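Local structure of uncharacterized protein (Kutzneria albida DSM 43870, 5M6Q) at residues 33-36 / 37-40; 79-82 / 83-86; 137-141 / 142-146; 165-168 / 169-172; 176-180 / 181-185. The protein is a microbial transglutaminase, probably transferring the gamma-glutamyl group of glutamine side chains in proteins to amines and so cross-linking or labelling them. All coordinates share one frame; numbering follows the deposited sequence.

Interaction 1 (33-36 / 37-40); sequences MTED and EREN
Thr34 and Glu37 answer each other across the first turn of helix 35-41. The backbone N of Thr34 donates to OE1 of Glu37 over 2.9 Å, an almost straight bond (171°) that lands on the anti lone pair of that oxygen. In return, the amide N of Glu37 donates to OG1 of Thr34 at 3.0 Å. The hydroxyl meets this amide because chi1 of Thr34 (77°) tucks OG1 between its own N and carbonyl carbon. The reciprocal pair is a capping box with Thr34 as N-cap, giving an acceptor to a first-turn N-H that has no preceding helical carbonyl to bind. Regular helix bonds follow at once, with Arg38 N on Thr34 O at 2.9 Å and Asn40 N on Asp36 O at 3.0 Å. OE2 of Glu37 makes a salt bridge with Arg31, so both carboxylate oxygens have partners. An alanine in place of Glu37 would probably leave Thr34 N without its acceptor and Arg31 without its charged mate. The aliphatic part of Glu37 works too: its CB packs on CG of Met33 at 3.5 Å, and Met33 also touches Val22 and Trp25 of helix 18-28. OE2 of Glu35 stays 4.4 Å from NE of Arg38, well outside the guanidinium plane, an attraction of charges without a bond. OD1 of Asn40 is satisfied by Arg43.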
loop_
_atom_site.group_PDB
_atom_site.type_symbol
_atom_site.label_atom_id
_atom_site.label_comp_id
_atom_site.label_asym_id
_atom_site.label_seq_id
_atom_site.Cartn_x
_atom_site.Cartn_y
_atom_site.Cartn_z
ATOM N N MET A 33 -18.040 3.937 9.544
ATOM C CA MET A 33 -16.647 4.285 9.726
ATOM C C MET A 33 -16.529 4.995 11.073
ATOM O O MET A 33 -17.306 5.903 11.364
ATOM C CB MET A 33 -16.148 5.161 8.565
ATOM C CG MET A 33 -14.640 5.368 8.540
ATOM S SD MET A 33 -14.023 6.417 7.190
ATOM C CE MET A 33 -14.034 5.302 5.786
ATOM N N THR A 34 -15.568 4.571 11.892
ATOM C CA THR A 34 -15.399 5.103 13.243
ATOM C C THR A 34 -14.718 6.463 13.249
ATOM O O THR A 34 -14.274 6.963 12.210
ATOM C CB THR A 34 -14.561 4.171 14.136
ATOM O OG1 THR A 34 -13.180 4.310 13.788
ATOM C CG2 THR A 34 -14.979 2.716 13.962
ATOM N N GLU A 35 -14.619 7.048 14.437
ATOM C CA GLU A 35 -14.006 8.356 14.565
ATOM C C GLU A 35 -12.509 8.270 14.344
ATOM O O GLU A 35 -11.941 9.114 13.655
ATOM C CB GLU A 35 -14.321 8.978 15.929
ATOM C CG GLU A 35 -15.757 9.487 16.034
ATOM C CD GLU A 35 -16.196 10.277 14.798
ATOM O OE1 GLU A 35 -15.442 11.176 14.353
ATOM O OE2 GLU A 35 -17.293 9.989 14.262
ATOM N N ASP A 36 -11.872 7.254 14.921
ATOM C CA ASP A 36 -10.460 6.994 14.645
ATOM C C ASP A 36 -10.219 6.804 13.141
ATOM O O ASP A 36 -9.211 7.266 12.603
ATOM C CB ASP A 36 -9.958 5.756 15.410
ATOM C CG ASP A 36 -9.762 6.015 16.902
ATOM O OD1 ASP A 36 -9.950 7.170 17.347
ATOM O OD2 ASP A 36 -9.409 5.059 17.633
ATOM N N GLU A 37 -11.142 6.133 12.459
ATOM C CA GLU A 37 -10.933 5.868 11.042
ATOM C C GLU A 37 -11.082 7.149 10.226
ATOM O O GLU A 37 -10.254 7.429 9.353
ATOM C CB GLU A 37 -11.885 4.787 10.548
ATOM C CG GLU A 37 -11.524 3.392 11.048
ATOM C CD GLU A 37 -12.533 2.325 10.635
ATOM O OE1 GLU A 37 -13.765 2.592 10.662
ATOM O OE2 GLU A 37 -12.087 1.211 10.285
ATOM N N ARG A 38 -12.107 7.941 10.542
ATOM C CA ARG A 38 -12.301 9.227 9.886
ATOM C C ARG A 38 -11.112 10.137 10.106
ATOM O O ARG A 38 -10.703 10.860 9.210
ATOM C CB ARG A 38 -13.570 9.917 10.381
ATOM C CG ARG A 38 -14.829 9.408 9.733
ATOM C CD ARG A 38 -16.040 10.011 10.412
ATOM N NE ARG A 38 -17.279 9.403 9.944
ATOM C CZ ARG A 38 -17.962 9.829 8.888
ATOM N NH1 ARG A 38 -17.520 10.874 8.188
ATOM N NH2 ARG A 38 -19.086 9.211 8.538
ATOM N N GLU A 39 -10.544 10.094 11.299
ATOM C CA GLU A 39 -9.381 10.914 11.596
ATOM C C GLU A 39 -8.157 10.467 10.777
ATOM O O GLU A 39 -7.325 11.288 10.377
ATOM C CB GLU A 39 -9.084 10.859 13.095
ATOM C CG GLU A 39 -7.984 11.787 13.564
ATOM C CD GLU A 39 -7.926 11.889 15.085
ATOM O OE1 GLU A 39 -8.825 11.329 15.756
ATOM O OE2 GLU A 39 -6.990 12.531 15.607
ATOM N N ASN A 40 -8.050 9.165 10.529
ATOM C CA ASN A 40 -6.943 8.641 9.747
ATOM C C ASN A 40 -7.141 9.003 8.267
ATOM O O ASN A 40 -6.201 9.423 7.591
ATOM C CB ASN A 40 -6.821 7.126 9.921
ATOM C CG ASN A 40 -5.841 6.731 11.025
ATOM O OD1 ASN A 40 -4.763 7.306 11.157
ATOM N ND2 ASN A 40 -6.212 5.730 11.804
#

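Interaction 2 (79-82 / 83-86); sequences ALNK and IVDT
Ile83, Val84 and Asp85 each give their backbone N-H to the carbonyl four residues earlier, Ala79 O, Leu80 O and Asn81 O, as expected near the C-terminal end of an alpha helix. The middle bond, Val84 N to Leu80 O, is 2.9 Å long and close to straight (173°), whereas Asp85 N reaches Asn81 O at the same length but with a marked bend (134°). Beyond this point the bonding changes: Ile83 O takes two donors from Thr86, the backbone N at 3.1 Å and the hydroxyl OG1 at 2.7 Å. The second bond lies in the carbonyl plane, and it depends on chi1 of Thr86 (68°), which folds OG1 back between the backbone N and carbonyl carbon. The two bonds together hold Thr86 against the preceding turn. The side chains of this stretch touch the neighbouring turn mainly through its carbonyls. CG2 of Val84 leans on Leu80 O at 3.5 Å, and CG1 of Ile83 lies 3.7 Å from Ala79 O. OD2 of Asp85 comes within 3.2 Å of Asn81 O, but both are acceptors and no bond joins them. The apolar side chains turn instead into the protein. Ile83 packs on Tyr93, Ala96 and Val97 of helix 90-99, and Leu80 and Val84 both meet Phe221 of strand 214-223. Asn81 reaches the sheet as well, its OD1 accepting from the backbone N of Ala124 in strand 122-131.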
loop_
_atom_site.group_PDB
_atom_site.type_symbol
_atom_site.label_atom_id
_atom_site.label_comp_id
_atom_site.label_asym_id
_atom_site.label_seq_id
_atom_site.Cartn_x
_atom_site.Cartn_y
_atom_site.Cartn_z
ATOM N N ALA A 79 1.067 -15.712 -2.612
ATOM C CA ALA A 79 1.807 -16.650 -1.784
ATOM C C ALA A 79 1.405 -16.500 -0.307
ATOM O O ALA A 79 1.151 -17.490 0.383
ATOM C CB ALA A 79 3.304 -16.452 -1.968
ATOM N N LEU A 80 1.343 -15.261 0.170
ATOM C CA LEU A 80 0.972 -14.996 1.550
ATOM C C LEU A 80 -0.473 -15.374 1.857
ATOM O O LEU A 80 -0.752 -15.939 2.917
ATOM C CB LEU A 80 1.193 -13.529 1.896
ATOM C CG LEU A 80 2.644 -13.083 2.007
ATOM C CD1 LEU A 80 2.657 -11.576 2.131
ATOM C CD2 LEU A 80 3.344 -13.746 3.193
ATOM N N ASN A 81 -1.394 -15.042 0.954
ATOM C CA ASN A 81 -2.790 -15.429 1.137
ATOM C C ASN A 81 -2.926 -16.952 1.218
ATOM O O ASN A 81 -3.706 -17.474 2.010
ATOM C CB ASN A 81 -3.670 -14.878 0.007
ATOM C CG ASN A 81 -4.105 -13.444 0.253
ATOM O OD1 ASN A 81 -4.106 -12.962 1.390
ATOM N ND2 ASN A 81 -4.471 -12.753 -0.816
ATOM N N LYS A 82 -2.155 -17.662 0.411
ATOM C CA LYS A 82 -2.182 -19.116 0.442
ATOM C C LYS A 82 -1.759 -19.651 1.828
ATOM O O LYS A 82 -2.389 -20.557 2.371
ATOM C CB LYS A 82 -1.290 -19.673 -0.665
ATOM C CG LYS A 82 -1.349 -21.179 -0.856
ATOM C CD LYS A 82 -0.580 -21.570 -2.121
ATOM C CE LYS A 82 -0.694 -23.060 -2.450
ATOM N NZ LYS A 82 0.229 -23.894 -1.629
ATOM N N ILE A 83 -0.725 -19.063 2.419
ATOM C CA ILE A 83 -0.303 -19.487 3.755
ATOM C C ILE A 83 -1.302 -19.104 4.861
ATOM O O ILE A 83 -1.647 -19.950 5.679
ATOM C CB ILE A 83 1.078 -18.946 4.098
ATOM C CG1 ILE A 83 2.133 -19.624 3.215
ATOM C CG2 ILE A 83 1.366 -19.180 5.590
ATOM C CD1 ILE A 83 3.524 -19.043 3.353
ATOM N N VAL A 84 -1.780 -17.859 4.904
ATOM C CA VAL A 84 -2.708 -17.503 5.982
ATOM C C VAL A 84 -4.080 -18.166 5.783
ATOM O O VAL A 84 -4.882 -18.211 6.709
ATOM C CB VAL A 84 -2.869 -15.969 6.148
ATOM C CG1 VAL A 84 -1.517 -15.326 6.443
ATOM C CG2 VAL A 84 -3.572 -15.347 4.930
ATOM N N ASP A 85 -4.348 -18.709 4.602
ATOM C CA ASP A 85 -5.593 -19.450 4.406
ATOM C C ASP A 85 -5.601 -20.802 5.135
ATOM O O ASP A 85 -6.647 -21.443 5.242
ATOM C CB ASP A 85 -5.869 -19.670 2.922
ATOM C CG ASP A 85 -6.817 -18.629 2.354
ATOM O OD1 ASP A 85 -7.662 -18.122 3.130
ATOM O OD2 ASP A 85 -6.707 -18.315 1.144
ATOM N N THR A 86 -4.443 -21.235 5.624
ATOM C CA THR A 86 -4.384 -22.451 6.441
ATOM C C THR A 86 -4.510 -22.153 7.943
ATOM O O THR A 86 -4.345 -23.044 8.763
ATOM C CB THR A 86 -3.078 -23.223 6.204
ATOM O OG1 THR A 86 -1.979 -22.459 6.709
ATOM C CG2 THR A 86 -2.866 -23.474 4.721
#

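Interaction 3 (137-141 / 142-146); sequences PDWSE and ERAHT
Arg143 lays its guanidinium flat on the indole of Trp139, centres 3.7 Å apart and planes 22° from parallel. The arginine covers one face of the indole with more than its charge. Its CD sits 3.6 Å above the centroid of the five-membered ring, a CH-pi contact close to the ring normal, while CZ lies off-centre beyond it in a cation-pi contact. NH1 comes within 3.1 Å of NE1 of Trp139, but both are donors, so the attraction there is of charge for the ring and not a hydrogen bond. The chain gets this far because Arg143 is fully extended, with CG opposite its own N (chi1 180°). Elsewhere on the indole, CE3 packs near CA of Ala144 at 3.8 Å. One turn on, CG of Glu141 lies 3.4 Å from CD2 of His145, and the carbonyl O of Glu141 sits over a face of the imidazole. Ser140 provides the N-cap of helix 141-146: its OG accepts from Arg143 N at 3.1 Å, while its carbonyl takes Ala144 N at 3.0 Å. The same cap thus fixes the backbone from which the arginine springs. Farther out, the loop leading from strand 122-131 positions the tryptophan. Trp134 donates through NE1 to the carbonyl of Trp139 and also touches Glu141 and Ala144, and the indole of Trp139 meets Tyr148 and Thr161.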
loop_
_atom_site.group_PDB
_atom_site.type_symbol
_atom_site.label_atom_id
_atom_site.label_comp_id
_atom_site.label_asym_id
_atom_site.label_seq_id
_atom_site.Cartn_x
_atom_site.Cartn_y
_atom_site.Cartn_z
ATOM N N PRO A 137 19.782 14.589 2.407
ATOM C CA PRO A 137 20.385 15.587 1.517
ATOM C C PRO A 137 21.913 15.448 1.456
ATOM O O PRO A 137 22.529 15.955 0.525
ATOM C CB PRO A 137 19.957 16.916 2.141
ATOM C CG PRO A 137 19.589 16.600 3.552
ATOM C CD PRO A 137 19.115 15.190 3.572
ATOM N N ASP A 138 22.493 14.735 2.422
ATOM C CA ASP A 138 23.927 14.468 2.439
ATOM C C ASP A 138 24.345 13.384 1.438
ATOM O O ASP A 138 25.511 13.327 1.044
ATOM C CB ASP A 138 24.381 14.052 3.843
ATOM C CG ASP A 138 24.360 15.207 4.838
ATOM O OD1 ASP A 138 24.534 16.370 4.406
ATOM O OD2 ASP A 138 24.173 14.942 6.052
ATOM N N TRP A 139 23.414 12.515 1.047
ATOM C CA TRP A 139 23.735 11.460 0.085
ATOM C C TRP A 139 24.255 12.074 -1.209
ATOM O O TRP A 139 23.809 13.144 -1.624
ATOM C CB TRP A 139 22.511 10.595 -0.232
ATOM C CG TRP A 139 22.016 9.741 0.872
ATOM C CD1 TRP A 139 22.565 9.586 2.116
ATOM C CD2 TRP A 139 20.865 8.898 0.832
ATOM N NE1 TRP A 139 21.817 8.700 2.855
ATOM C CE2 TRP A 139 20.772 8.256 2.088
ATOM C CE3 TRP A 139 19.904 8.612 -0.148
ATOM C CZ2 TRP A 139 19.754 7.356 2.389
ATOM C CZ3 TRP A 139 18.887 7.726 0.158
ATOM C CH2 TRP A 139 18.821 7.107 1.415
ATOM N N SER A 140 25.201 11.398 -1.842
ATOM C CA SER A 140 25.582 11.740 -3.195
ATOM C C SER A 140 24.431 11.388 -4.123
ATOM O O SER A 140 23.520 10.633 -3.748
ATOM C CB SER A 140 26.832 10.980 -3.614
ATOM O OG SER A 140 26.539 9.591 -3.681
ATOM N N GLU A 141 24.470 11.913 -5.338
ATOM C CA GLU A 141 23.460 11.568 -6.334
ATOM C C GLU A 141 23.503 10.074 -6.671
ATOM O O GLU A 141 22.464 9.452 -6.915
ATOM C CB GLU A 141 23.648 12.398 -7.603
ATOM C CG GLU A 141 22.602 12.136 -8.669
ATOM C CD GLU A 141 22.900 12.876 -9.952
ATOM O OE1 GLU A 141 24.083 12.889 -10.360
ATOM O OE2 GLU A 141 21.957 13.452 -10.542
ATOM N N GLU A 142 24.699 9.496 -6.683
ATOM C CA GLU A 142 24.813 8.076 -7.001
ATOM C C GLU A 142 24.135 7.241 -5.907
ATOM O O GLU A 142 23.449 6.265 -6.201
ATOM C CB GLU A 142 26.276 7.653 -7.171
ATOM C CG GLU A 142 26.448 6.171 -7.549
ATOM C CD GLU A 142 27.910 5.724 -7.588
ATOM O OE1 GLU A 142 28.797 6.542 -7.247
ATOM O OE2 GLU A 142 28.174 4.553 -7.963
ATOM N N ARG A 143 24.301 7.634 -4.649
ATOM C CA ARG A 143 23.632 6.916 -3.570
ATOM C C ARG A 143 22.112 7.079 -3.651
ATOM O O ARG A 143 21.374 6.095 -3.526
ATOM C CB ARG A 143 24.114 7.373 -2.195
ATOM C CG ARG A 143 23.408 6.632 -1.068
ATOM C CD ARG A 143 24.082 6.798 0.292
ATOM N NE ARG A 143 23.439 5.937 1.287
ATOM C CZ ARG A 143 23.597 6.046 2.606
ATOM N NH1 ARG A 143 24.380 6.987 3.112
ATOM N NH2 ARG A 143 22.961 5.216 3.422
ATOM N N ALA A 144 21.650 8.313 -3.854
ATOM C CA ALA A 144 20.211 8.574 -3.942
ATOM C C ALA A 144 19.566 7.722 -5.032
ATOM O O ALA A 144 18.482 7.190 -4.848
ATOM C CB ALA A 144 19.938 10.058 -4.207
ATOM N N HIS A 145 20.241 7.590 -6.165
ATOM C CA HIS A 145 19.628 6.945 -7.315
ATOM C C HIS A 145 19.844 5.441 -7.393
ATOM O O HIS A 145 19.329 4.803 -8.302
ATOM C CB HIS A 145 20.126 7.604 -8.592
ATOM C CG HIS A 145 19.668 9.021 -8.739
ATOM N ND1 HIS A 145 18.685 9.567 -7.941
ATOM C CD2 HIS A 145 20.065 10.005 -9.576
ATOM C CE1 HIS A 145 18.493 10.829 -8.285
ATOM N NE2 HIS A 145 19.317 11.118 -9.276
ATOM N N THR A 146 20.583 4.864 -6.448
ATOM C CA THR A 146 20.732 3.414 -6.443
ATOM C C THR A 146 20.170 2.774 -5.183
ATOM O O THR A 146 20.004 1.565 -5.138
ATOM C CB THR A 146 22.202 2.979 -6.576
ATOM O OG1 THR A 146 22.940 3.468 -5.452
ATOM C CG2 THR A 146 22.806 3.522 -7.859
#

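Interaction 4 (165-168 / 169-172); sequences RARP and GYVN
Tyr170 N donates to Arg167 O at 2.8 Å, the one direct hydrogen bond between 165-168 and 169-172, and closes the chain reversal. Two waters tie its arms together farther back. One gives a hydrogen to Val171 O at 2.6 Å while accepting from Arg167 N; the other donates both to Arg165 O and to Asn172 O, the latter at 2.6 Å. From the first arm the methyl of Ala166 points toward the second, its CB 3.5 Å from Tyr170 O and equally near CA of Asn172. The long side chains of Arg167 and Tyr170, from the two ends of the turn, run side by side in the same direction. CG of Arg167 stands opposite its backbone N (chi1 -178°) and the chain stays extended, bringing CD within 3.7 Å of Tyr170 CD2. At the end, CE2 of Tyr170 lies over the rim of one guanidinium face, with planes 19° apart. NH1 of Arg167 is held by the carbonyl of Gln210, a residue that the Tyr170 side chain also touches. Outside the turn, NH1 of Arg165 pairs with the sulfonate of a bound MES molecule, probably from the crystallisation liquor. The whole is a type II beta turn, Arg167 to Tyr170, with proline in its second position and glycine in its third: at Gly169 the backbone phi is positive, and a CB would collide with Pro168 O.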
loop_
_atom_site.group_PDB
_atom_site.type_symbol
_atom_site.label_atom_id
_atom_site.label_comp_id
_atom_site.label_asym_id
_atom_site.label_seq_id
_atom_site.Cartn_x
_atom_site.Cartn_y
_atom_site.Cartn_z
ATOM N N ARG A 165 11.132 11.981 3.587
ATOM C CA ARG A 165 11.589 13.292 3.150
ATOM C C ARG A 165 11.056 13.651 1.767
ATOM O O ARG A 165 11.181 12.862 0.837
ATOM C CB ARG A 165 13.117 13.356 3.116
ATOM C CG ARG A 165 13.625 14.756 2.745
ATOM C CD ARG A 165 15.155 14.859 2.621
ATOM N NE ARG A 165 15.532 16.221 2.259
ATOM C CZ ARG A 165 16.177 16.553 1.149
ATOM N NH1 ARG A 165 16.554 15.611 0.300
ATOM N NH2 ARG A 165 16.460 17.828 0.895
ATOM N N ALA A 166 10.502 14.856 1.629
ATOM C CA ALA A 166 10.033 15.354 0.336
ATOM C C ALA A 166 11.167 15.939 -0.488
ATOM O O ALA A 166 12.123 16.486 0.055
ATOM C CB ALA A 166 8.956 16.409 0.523
ATOM N N ARG A 167 11.046 15.847 -1.804
ATOM C CA ARG A 167 11.794 16.748 -2.662
ATOM C C ARG A 167 11.424 18.189 -2.275
ATOM O O ARG A 167 10.246 18.535 -2.236
ATOM C CB ARG A 167 11.493 16.480 -4.131
ATOM C CG ARG A 167 12.294 17.387 -5.049
ATOM C CD ARG A 167 12.073 17.107 -6.495
ATOM N NE ARG A 167 12.944 17.966 -7.284
ATOM C CZ ARG A 167 12.726 18.322 -8.542
ATOM N NH1 ARG A 167 11.648 17.890 -9.185
ATOM N NH2 ARG A 167 13.600 19.111 -9.153
ATOM N N PRO A 168 12.427 19.021 -1.955
ATOM C CA PRO A 168 12.149 20.393 -1.490
ATOM C C PRO A 168 11.205 21.132 -2.443
ATOM O O PRO A 168 11.477 21.189 -3.643
ATOM C CB PRO A 168 13.532 21.054 -1.474
ATOM C CG PRO A 168 14.516 19.914 -1.421
ATOM C CD PRO A 168 13.869 18.761 -2.127
ATOM N N GLY A 169 10.094 21.641 -1.917
ATOM C CA GLY A 169 9.087 22.297 -2.739
ATOM C C GLY A 169 7.986 21.402 -3.298
ATOM O O GLY A 169 7.118 21.875 -4.035
ATOM N N TYR A 170 8.006 20.119 -2.946
ATOM C CA TYR A 170 7.016 19.165 -3.440
ATOM C C TYR A 170 6.374 18.363 -2.302
ATOM O O TYR A 170 6.741 18.515 -1.138
ATOM C CB TYR A 170 7.664 18.237 -4.480
ATOM C CG TYR A 170 8.047 19.007 -5.723
ATOM C CD1 TYR A 170 7.097 19.308 -6.684
ATOM C CD2 TYR A 170 9.334 19.482 -5.907
ATOM C CE1 TYR A 170 7.416 20.043 -7.804
ATOM C CE2 TYR A 170 9.668 20.222 -7.035
ATOM C CZ TYR A 170 8.697 20.497 -7.978
ATOM O OH TYR A 170 9.001 21.223 -9.105
ATOM N N VAL A 171 5.392 17.537 -2.639
ATOM C CA VAL A 171 4.720 16.694 -1.645
ATOM C C VAL A 171 5.612 15.484 -1.330
ATOM O O VAL A 171 6.297 14.980 -2.220
ATOM C CB VAL A 171 3.326 16.258 -2.148
ATOM C CG1 VAL A 171 2.599 15.423 -1.106
ATOM C CG2 VAL A 171 2.494 17.479 -2.525
ATOM N N ASN A 172 5.605 15.015 -0.083
ATOM C CA ASN A 172 6.493 13.916 0.313
ATOM C C ASN A 172 6.191 12.600 -0.422
ATOM O O ASN A 172 7.106 11.924 -0.897
ATOM C CB ASN A 172 6.433 13.686 1.832
ATOM C CG ASN A 172 5.014 13.734 2.392
ATOM O OD1 ASN A 172 4.025 13.605 1.665
ATOM N ND2 ASN A 172 4.911 13.923 3.699
HETATM O O HOH W 1 9.445 10.875 -0.320
HETATM O O HOH W 2 8.739 14.586 -3.005
#

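Interaction 5 (176-180 / 181-185); sequences GWFDQ and DTNTW
Phe178 lies nearly flat on Trp185, from CB onto the ring. Its CB sits over the six-membered indole ring, 3.7 Å from the centroid, in a CH-pi contact. CG opposite the backbone N (chi1 -165°) then lays the benzene ring on the indole: CD1 comes to 3.3 Å from Trp185 CZ2, and the two rings form an offset stack, centroids 4.1 Å apart and planes within 8°. At the tip, CE1 and CZ meet OD1 of Asn183 in the ring plane, each at 3.5 Å. The opposite face of the ring is covered by CG of Gln180. On the other side of the hairpin, OD1 of Asp179 grips two turn amides, Asp181 N at 2.9 Å and Thr182 N at 3.2 Å, and a G1 bulge sets Asn183 and Thr184 both against Asp179. An alanine at Trp185 would probably leave one face of Phe178 bare and open a gap beside Ile126 and Leu70. The chemistry is divided: a carboxylate taking backbone N-H groups fixes the turn, while stacked aromatics join strands 174-179 and 184-188 on the other face, where ring C-H edges meet carbonyl oxygens.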
loop_
_atom_site.group_PDB
_atom_site.type_symbol
_atom_site.label_atom_id
_atom_site.label_comp_id
_atom_site.label_asym_id
_atom_site.label_seq_id
_atom_site.Cartn_x
_atom_site.Cartn_y
_atom_site.Cartn_z
ATOM N N GLY A 176 -1.347 4.745 -3.087
ATOM C CA GLY A 176 -2.498 4.299 -3.844
ATOM C C GLY A 176 -2.926 2.904 -3.432
ATOM O O GLY A 176 -2.171 1.950 -3.552
ATOM N N TRP A 177 -4.155 2.798 -2.947
ATOM C CA TRP A 177 -4.703 1.528 -2.530
ATOM C C TRP A 177 -5.174 0.741 -3.736
ATOM O O TRP A 177 -5.940 1.255 -4.558
ATOM C CB TRP A 177 -5.859 1.742 -1.567
ATOM C CG TRP A 177 -6.546 0.459 -1.248
ATOM C CD1 TRP A 177 -7.659 -0.055 -1.846
ATOM C CD2 TRP A 177 -6.145 -0.490 -0.264
ATOM N NE1 TRP A 177 -7.979 -1.267 -1.288
ATOM C CE2 TRP A 177 -7.069 -1.555 -0.308
ATOM C CE3 TRP A 177 -5.104 -0.540 0.660
ATOM C CZ2 TRP A 177 -6.985 -2.649 0.538
ATOM C CZ3 TRP A 177 -5.025 -1.636 1.506
ATOM C CH2 TRP A 177 -5.964 -2.669 1.439
ATOM N N PHE A 178 -4.708 -0.495 -3.858
ATOM C CA PHE A 178 -5.074 -1.320 -5.005
ATOM C C PHE A 178 -6.439 -1.969 -4.820
ATOM O O PHE A 178 -6.590 -2.894 -4.029
ATOM C CB PHE A 178 -4.029 -2.417 -5.246
ATOM C CG PHE A 178 -4.131 -3.076 -6.589
ATOM C CD1 PHE A 178 -4.957 -2.547 -7.592
ATOM C CD2 PHE A 178 -3.386 -4.217 -6.865
ATOM C CE1 PHE A 178 -5.042 -3.151 -8.843
ATOM C CE2 PHE A 178 -3.457 -4.832 -8.120
ATOM C CZ PHE A 178 -4.285 -4.291 -9.113
ATOM N N ASP A 179 -7.421 -1.492 -5.574
ATOM C CA ASP A 179 -8.756 -2.075 -5.562
ATOM C C ASP A 179 -8.792 -3.124 -6.665
ATOM O O ASP A 179 -8.901 -2.795 -7.841
ATOM C CB ASP A 179 -9.811 -0.985 -5.776
ATOM C CG ASP A 179 -11.247 -1.527 -5.952
ATOM O OD1 ASP A 179 -11.474 -2.732 -6.220
ATOM O OD2 ASP A 179 -12.176 -0.700 -5.846
ATOM N N GLN A 180 -8.705 -4.384 -6.273
ATOM C CA GLN A 180 -8.570 -5.455 -7.240
ATOM C C GLN A 180 -9.926 -5.967 -7.734
ATOM O O GLN A 180 -9.979 -6.874 -8.551
ATOM C CB GLN A 180 -7.732 -6.580 -6.644
ATOM C CG GLN A 180 -6.276 -6.132 -6.474
ATOM C CD GLN A 180 -5.417 -7.087 -5.660
ATOM O OE1 GLN A 180 -5.403 -7.034 -4.431
ATOM N NE2 GLN A 180 -4.650 -7.923 -6.348
ATOM N N ASP A 181 -11.016 -5.371 -7.259
ATOM C CA ASP A 181 -12.317 -5.647 -7.854
ATOM C C ASP A 181 -12.427 -4.922 -9.194
ATOM O O ASP A 181 -12.874 -5.499 -10.194
ATOM C CB ASP A 181 -13.455 -5.215 -6.938
ATOM C CG ASP A 181 -13.534 -6.037 -5.673
ATOM O OD1 ASP A 181 -13.135 -7.220 -5.706
ATOM O OD2 ASP A 181 -14.011 -5.498 -4.646
ATOM N N THR A 182 -12.004 -3.662 -9.218
ATOM C CA THR A 182 -12.161 -2.850 -10.419
ATOM C C THR A 182 -10.846 -2.513 -11.091
ATOM O O THR A 182 -10.841 -1.835 -12.107
ATOM C CB THR A 182 -12.884 -1.525 -10.124
ATOM O OG1 THR A 182 -12.147 -0.772 -9.151
ATOM C CG2 THR A 182 -14.291 -1.777 -9.631
ATOM N N ASN A 183 -9.737 -2.974 -10.523
ATOM C CA ASN A 183 -8.419 -2.675 -11.075
ATOM C C ASN A 183 -8.163 -1.162 -11.086
ATOM O O ASN A 183 -7.675 -0.621 -12.071
ATOM C CB ASN A 183 -8.279 -3.242 -12.495
ATOM C CG ASN A 183 -6.850 -3.317 -12.944
ATOM O OD1 ASN A 183 -5.964 -3.680 -12.162
ATOM N ND2 ASN A 183 -6.598 -2.960 -14.207
ATOM N N THR A 184 -8.506 -0.487 -9.992
ATOM C CA THR A 184 -8.211 0.939 -9.855
ATOM C C THR A 184 -7.389 1.200 -8.605
ATOM O O THR A 184 -7.268 0.343 -7.734
ATOM C CB THR A 184 -9.479 1.805 -9.790
ATOM O OG1 THR A 184 -10.344 1.328 -8.749
ATOM C CG2 THR A 184 -10.227 1.759 -11.123
ATOM N N TRP A 185 -6.853 2.408 -8.534
ATOM C CA TRP A 185 -5.934 2.807 -7.501
ATOM C C TRP A 185 -6.515 4.016 -6.778
ATOM O O TRP A 185 -6.811 5.033 -7.400
ATOM C CB TRP A 185 -4.563 3.098 -8.118
ATOM C CG TRP A 185 -3.990 1.821 -8.630
ATOM C CD1 TRP A 185 -4.292 1.200 -9.811
ATOM C CD2 TRP A 185 -3.089 0.944 -7.931
ATOM N NE1 TRP A 185 -3.607 0.007 -9.904
ATOM C CE2 TRP A 185 -2.858 -0.170 -8.767
ATOM C CE3 TRP A 185 -2.442 1.004 -6.691
ATOM C CZ2 TRP A 185 -2.007 -1.218 -8.400
ATOM C CZ3 TRP A 185 -1.592 -0.028 -6.333
ATOM C CH2 TRP A 185 -1.383 -1.130 -7.182
HETATM O O HOH W 3 -14.293 -2.549 -4.286
#

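Interactions 1 and 3 are both helix starts capped by a hydroxyl; the first adds a glutamate that bonds back, the second an arginine laid on an indole. Interaction 2 lies toward the opposite end of a helix, where a threonine doubles up on one carbonyl and apolar side chains pack inward. Interactions 1 and 4 are surface contacts, the latter a water-bridged turn that meets interaction 3 through Pro137 and Arg165; interactions 2, 3 and 5 are partly buried. Interaction 5, about 10 Å from the chain's centre, combines hairpin backbone bonds and a carboxylate-held turn with aromatic stacking. Helix 70-84, which carries interaction 2, also touches Phe178 and Trp185 of interaction 5 through Leu70.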